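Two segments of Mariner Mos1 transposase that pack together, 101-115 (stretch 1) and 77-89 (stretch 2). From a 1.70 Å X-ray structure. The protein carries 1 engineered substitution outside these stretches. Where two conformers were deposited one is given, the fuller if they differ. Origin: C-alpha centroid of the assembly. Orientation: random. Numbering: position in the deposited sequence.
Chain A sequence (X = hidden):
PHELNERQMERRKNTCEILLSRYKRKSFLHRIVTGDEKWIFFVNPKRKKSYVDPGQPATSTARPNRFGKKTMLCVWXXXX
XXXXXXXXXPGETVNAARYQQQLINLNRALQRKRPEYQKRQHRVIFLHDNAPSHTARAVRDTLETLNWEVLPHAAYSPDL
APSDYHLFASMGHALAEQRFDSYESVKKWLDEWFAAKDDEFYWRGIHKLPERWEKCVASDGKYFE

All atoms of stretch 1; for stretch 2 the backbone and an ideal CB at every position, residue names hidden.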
# COMPACT_ATOMS: atom_id res chain seq x y z
N GLN A 101 -4.88 15.36 1.26
CA GLN A 101 -4.09 15.82 2.37
C GLN A 101 -3.09 14.78 2.92
O GLN A 101 -1.97 15.09 3.28
CB GLN A 101 -4.99 16.35 3.49
CG GLN A 101 -4.23 17.20 4.46
CD GLN A 101 -3.46 18.34 3.73
OE1 GLN A 101 -4.01 19.08 2.89
NE2 GLN A 101 -2.18 18.43 4.01
N GLN A 102 -3.52 13.52 2.94
CA GLN A 102 -2.63 12.47 3.26
C GLN A 102 -1.41 12.38 2.32
O GLN A 102 -0.33 12.12 2.82
CB GLN A 102 -3.42 11.16 3.25
CG GLN A 102 -4.32 11.05 4.51
CD GLN A 102 -5.11 9.77 4.52
OE1 GLN A 102 -5.42 9.23 3.46
NE2 GLN A 102 -5.44 9.27 5.70
N LEU A 103 -1.63 12.48 1.04
CA LEU A 103 -0.53 12.39 0.08
C LEU A 103 0.44 13.52 0.31
O LEU A 103 1.64 13.32 0.25
CB LEU A 103 -1.01 12.37 -1.34
CG LEU A 103 -1.90 11.21 -1.82
CD1 LEU A 103 -2.31 11.45 -3.23
CD2 LEU A 103 -1.10 9.93 -1.74
N ILE A 104 -0.12 14.72 0.54
CA ILE A 104 0.75 15.87 0.86
C ILE A 104 1.57 15.66 2.14
O ILE A 104 2.76 15.93 2.17
CB ILE A 104 -0.06 17.17 0.87
CG1 ILE A 104 -0.48 17.50 -0.56
CG2 ILE A 104 0.72 18.31 1.54
CD1 ILE A 104 -1.66 18.47 -0.67
N ASN A 105 0.98 15.13 3.20
CA ASN A 105 1.69 14.83 4.41
C ASN A 105 2.71 13.70 4.23
O ASN A 105 3.76 13.72 4.76
CB ASN A 105 0.69 14.45 5.48
CG ASN A 105 -0.22 15.60 5.82
OD1 ASN A 105 0.12 16.71 5.53
ND2 ASN A 105 -1.39 15.34 6.43
N LEU A 106 2.35 12.70 3.42
CA LEU A 106 3.23 11.59 3.14
C LEU A 106 4.48 12.11 2.44
O LEU A 106 5.55 11.64 2.73
CB LEU A 106 2.51 10.54 2.20
CG LEU A 106 3.42 9.49 1.48
CD1 LEU A 106 4.17 8.60 2.41
CD2 LEU A 106 2.53 8.51 0.65
N ASN A 107 4.33 13.06 1.52
CA ASN A 107 5.45 13.62 0.79
C ASN A 107 6.38 14.32 1.81
O ASN A 107 7.60 14.24 1.67
CB ASN A 107 4.94 14.62 -0.26
CG ASN A 107 6.04 15.25 -1.05
OD1 ASN A 107 6.23 16.51 -1.06
ND2 ASN A 107 6.79 14.46 -1.65
N ARG A 108 5.83 15.00 2.79
CA ARG A 108 6.67 15.61 3.82
C ARG A 108 7.49 14.57 4.59
O ARG A 108 8.71 14.72 4.75
CB ARG A 108 5.81 16.45 4.78
CG ARG A 108 5.16 17.67 4.18
CD ARG A 108 5.10 18.67 5.36
NE ARG A 108 4.39 19.89 5.08
CZ ARG A 108 4.52 21.01 5.80
NH1 ARG A 108 5.36 21.06 6.84
NH2 ARG A 108 3.80 22.08 5.46
N ALA A 109 6.86 13.45 4.99
CA ALA A 109 7.52 12.36 5.63
C ALA A 109 8.63 11.76 4.76
O ALA A 109 9.71 11.47 5.24
CB ALA A 109 6.52 11.31 6.04
N LEU A 110 8.35 11.58 3.47
CA LEU A 110 9.28 10.99 2.52
C LEU A 110 10.54 11.89 2.41
O LEU A 110 11.66 11.37 2.42
CB LEU A 110 8.62 10.96 1.17
CG LEU A 110 8.80 9.91 0.12
CD1 LEU A 110 9.12 8.53 0.63
CD2 LEU A 110 7.40 9.85 -0.54
N GLN A 111 10.34 13.20 2.35
CA GLN A 111 11.49 14.15 2.30
C GLN A 111 12.41 14.03 3.51
O GLN A 111 13.65 14.03 3.42
CB GLN A 111 10.98 15.58 2.28
CG GLN A 111 11.30 16.38 1.07
CD GLN A 111 10.37 16.03 -0.01
OE1 GLN A 111 10.46 14.95 -0.59
NE2 GLN A 111 9.45 16.93 -0.29
N ARG A 112 11.79 13.92 4.67
CA ARG A 112 12.49 13.78 5.92
C ARG A 112 13.17 12.43 6.12
O ARG A 112 14.23 12.34 6.74
CB ARG A 112 11.48 14.03 7.05
CG ARG A 112 12.11 14.02 8.45
CD ARG A 112 11.09 14.47 9.51
NE ARG A 112 9.91 13.60 9.55
CZ ARG A 112 9.85 12.42 10.08
NH1 ARG A 112 10.88 11.84 10.69
NH2 ARG A 112 8.69 11.77 10.01
N LYS A 113 12.56 11.34 5.63
CA LYS A 113 13.03 9.99 5.95
C LYS A 113 13.75 9.25 4.83
O LYS A 113 14.34 8.22 5.08
CB LYS A 113 11.87 9.11 6.39
CG LYS A 113 11.41 9.37 7.80
CD LYS A 113 10.04 8.79 7.92
CE LYS A 113 10.17 7.30 8.19
NZ LYS A 113 11.15 7.08 9.27
N ARG A 114 13.63 9.77 3.62
CA ARG A 114 14.23 9.18 2.43
C ARG A 114 15.06 10.17 1.63
O ARG A 114 14.62 10.76 0.63
CB ARG A 114 13.13 8.55 1.58
CG ARG A 114 12.36 7.48 2.31
CD ARG A 114 13.11 6.16 2.50
NE ARG A 114 12.32 5.09 3.10
CZ ARG A 114 12.10 4.89 4.39
NH1 ARG A 114 12.60 5.72 5.34
NH2 ARG A 114 11.36 3.92 4.80
N PRO A 115 16.32 10.39 2.04
CA PRO A 115 17.20 11.34 1.32
C PRO A 115 17.33 11.21 -0.20
O PRO A 115 17.50 12.21 -0.89
CB PRO A 115 18.57 11.11 2.01
CG PRO A 115 18.19 10.71 3.42
CD PRO A 115 16.98 9.82 3.22
N UNK A 77 4.49 2.76 2.94
CA UNK A 77 5.75 2.11 3.26
C UNK A 77 6.54 1.75 2.04
O UNK A 77 6.02 1.77 0.93
CB UNK A 77 5.50 0.85 4.09
N UNK A 78 7.83 1.45 2.23
CA UNK A 78 8.69 0.98 1.18
C UNK A 78 9.62 -0.09 1.71
O UNK A 78 9.39 -0.64 2.78
CB UNK A 78 9.48 2.14 0.57
N UNK A 79 10.65 -0.45 0.94
CA UNK A 79 11.45 -1.59 1.28
C UNK A 79 12.29 -1.29 2.52
O UNK A 79 12.87 -2.25 3.05
CB UNK A 79 12.34 -1.99 0.10
N UNK A 80 12.30 -0.06 3.01
CA UNK A 80 13.10 0.35 4.18
C UNK A 80 12.27 0.44 5.44
O UNK A 80 12.83 0.64 6.52
CB UNK A 80 13.77 1.70 3.92
N UNK A 81 10.96 0.36 5.31
CA UNK A 81 10.05 0.50 6.46
C UNK A 81 8.86 1.41 6.23
O UNK A 81 8.63 1.90 5.16
CB UNK A 81 10.83 1.03 7.67
N UNK A 82 8.08 1.60 7.27
CA UNK A 82 6.96 2.49 7.24
C UNK A 82 7.36 3.95 7.13
O UNK A 82 8.22 4.42 7.95
CB UNK A 82 6.11 2.28 8.49
N UNK A 83 6.82 4.67 6.18
CA UNK A 83 7.12 6.08 5.95
C UNK A 83 6.21 6.97 6.80
O UNK A 83 6.66 7.92 7.46
CB UNK A 83 6.97 6.42 4.47
N UNK A 84 4.90 6.70 6.78
CA UNK A 84 3.92 7.59 7.30
C UNK A 84 2.68 6.78 7.52
O UNK A 84 2.40 5.88 6.76
CB UNK A 84 3.67 8.78 6.37
N UNK A 85 1.96 7.02 8.59
CA UNK A 85 0.58 6.49 8.71
C UNK A 85 -0.32 7.41 9.49
O UNK A 85 0.15 8.28 10.26
CB UNK A 85 0.59 5.11 9.38
N UNK A 86 -1.61 7.25 9.23
CA UNK A 86 -2.67 7.92 10.03
C UNK A 86 -3.65 6.90 10.53
O UNK A 86 -3.97 5.91 9.85
CB UNK A 86 -3.40 8.99 9.21
N UNK A 87 -4.14 7.14 11.76
CA UNK A 87 -5.21 6.36 12.32
C UNK A 87 -6.38 7.36 12.45
O UNK A 87 -6.26 8.47 13.06
CB UNK A 87 -4.82 5.71 13.65
N UNK A 88 -7.45 7.08 11.75
CA UNK A 88 -8.52 8.06 11.65
C UNK A 88 -9.38 7.94 12.93
O UNK A 88 -9.40 6.91 13.59
CB UNK A 88 -9.35 7.84 10.39
N UNK A 89 -10.07 9.02 13.23
CA UNK A 89 -10.94 9.05 14.38
C UNK A 89 -12.07 8.07 14.15
O UNK A 89 -12.53 7.88 13.01
CB UNK A 89 -11.47 10.46 14.64

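Helix 101-113 runs at 148° to strand 81-87, with an axial closest approach of 7.4 Å.

At position 77 CA-to-CB points away and no atom of stretch 1 lies within 5.5 Å of the ideal CB, so any residue would do; it is Trp 77.

Position 78 points toward stretch 1, its ideal CB 4.8 Å from Arg 114 NE. A guanidinium at that range favours a short acid, though an amide or hydroxyl could also accept. Asp 78 forms a two-pronged salt bridge: Arg 114 NE to Asp 78 OD2 is 2.8 Å and Arg 114 NH2 to Asp 78 OD1 is 2.9 Å.

Position 79 points sideways with nothing nearby, so many residues fit; it is Gln 79.

At 80 the ideal CB already sits 3.4 Å from Arg 114 NH2, which suits a small side chain. Ser 80 lays its CB over one guanidinium face, and its N donates to Asp 78 OD1 (2.9 Å).

Position 81, closing a type I turn from 78, has phi 134° and psi -177°. A CB there would jam against the preceding carbonyl O, so Gly 81 is expected.

Position 82 points away and is permissive; a beta-branched residue suits a strand. Val 82 contributes its backbone: water 1 donates to Val 82 O (2.8 Å) and accepts from Arg 114 NH2 (2.9 Å).

At 83 the ideal CB is 4.1 Å from Leu 106 CD1 and 4.9 Å from Leu 110 CD1, calling for Leu, Ile or Met. Ile 83 places CG2 3.7 Å from Leu 106 CD1 and CD1 3.7 Å from Leu 110 CD1; its CG1 covers the guanidinium face opposite Ser 80.

Position 84 points toward the helix. Ala 109 lets the ideal CB come close (3.8 Å from Ala 109 CB), and the helix backbone at Asn 105 and Leu 106 offers a surface that a flat ring could cover; an aliphatic chain would also suit. Tyr 84 turns a ring face to that backbone; its OH lies 3.5 Å from Asn 105 CB.

Position 85 points away, with no atom of stretch 1 within 5.5 Å of the ideal CB, so stretch 1 sets no preference; it is Tyr 85.

At 86 the ideal CB is 4.1 Å from Gln 102 NE2, a donor that invites Glu, Gln or Asp. Glu 86 OE1 accepts from Gln 102 NE2 (3.0 Å), and its OE2 receives a very short bond from Tyr 84 OH (2.4 Å).

Positions 87 to 89 are unconstrained at CB: Leu 87 points away, Leu 88 brings CD1 to 3.8 Å from Gln 102 NE2, and Lys 89 is out of reach.

Stretch 2 77-89: WDQSGVIYYELLK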
# COMPACT_ATOMS: atom_id res chain seq x y z
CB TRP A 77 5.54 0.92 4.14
CG TRP A 77 4.68 -0.20 3.53
CD1 TRP A 77 3.34 -0.15 3.35
CD2 TRP A 77 5.12 -1.47 3.05
NE1 TRP A 77 2.90 -1.34 2.80
CE2 TRP A 77 3.96 -2.18 2.63
CE3 TRP A 77 6.34 -2.12 2.97
CZ2 TRP A 77 4.04 -3.49 2.09
CZ3 TRP A 77 6.42 -3.40 2.51
CH2 TRP A 77 5.27 -4.09 2.06
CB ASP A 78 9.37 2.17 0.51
CG ASP A 78 10.49 2.81 1.42
OD1 ASP A 78 10.70 2.30 2.52
OD2 ASP A 78 11.24 3.67 0.91
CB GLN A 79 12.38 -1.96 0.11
CG GLN A 79 13.35 -0.89 -0.22
CD GLN A 79 14.38 -1.37 -1.19
OE1 GLN A 79 14.04 -1.87 -2.26
NE2 GLN A 79 15.65 -1.21 -0.86
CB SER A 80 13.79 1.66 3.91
OG SER A 80 14.71 1.47 2.82
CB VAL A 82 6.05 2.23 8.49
CG1 VAL A 82 4.99 3.28 8.57
CG2 VAL A 82 5.52 0.80 8.43
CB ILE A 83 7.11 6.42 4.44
CG1 ILE A 83 8.17 5.55 3.70
CG2 ILE A 83 7.36 7.90 4.17
CD1 ILE A 83 7.91 5.37 2.22
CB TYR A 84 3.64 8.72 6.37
CG TYR A 84 2.59 9.69 6.85
CD1 TYR A 84 2.82 10.47 7.97
CD2 TYR A 84 1.35 9.80 6.24
CE1 TYR A 84 1.88 11.42 8.39
CE2 TYR A 84 0.43 10.75 6.64
CZ TYR A 84 0.70 11.53 7.73
OH TYR A 84 -0.27 12.39 8.16
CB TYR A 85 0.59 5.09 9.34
CG TYR A 85 0.75 5.03 10.86
CD1 TYR A 85 2.00 4.93 11.45
CD2 TYR A 85 -0.37 5.01 11.69
CE1 TYR A 85 2.15 4.84 12.83
CE2 TYR A 85 -0.24 4.96 13.07
CZ TYR A 85 1.01 4.85 13.64
OH TYR A 85 1.13 4.82 15.00
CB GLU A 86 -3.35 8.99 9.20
CG GLU A 86 -2.49 10.17 8.80
CD GLU A 86 -3.24 11.22 8.03
OE1 GLU A 86 -4.50 11.06 7.87
OE2 GLU A 86 -2.61 12.17 7.48
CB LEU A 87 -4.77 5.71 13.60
CG LEU A 87 -5.68 4.68 14.25
CD1 LEU A 87 -5.71 3.32 13.53
CD2 LEU A 87 -5.34 4.51 15.71
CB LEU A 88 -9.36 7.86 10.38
CG LEU A 88 -9.07 8.61 9.06
CD1 LEU A 88 -7.63 8.94 8.79
CD2 LEU A 88 -9.69 7.96 7.82
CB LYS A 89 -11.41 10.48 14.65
CG LYS A 89 -10.24 11.40 14.99
CD LYS A 89 -10.53 12.31 16.17
CE LYS A 89 -11.61 13.33 15.85
NZ LYS A 89 -11.21 14.25 14.74
O HOH W 1 10.99 3.91 7.68
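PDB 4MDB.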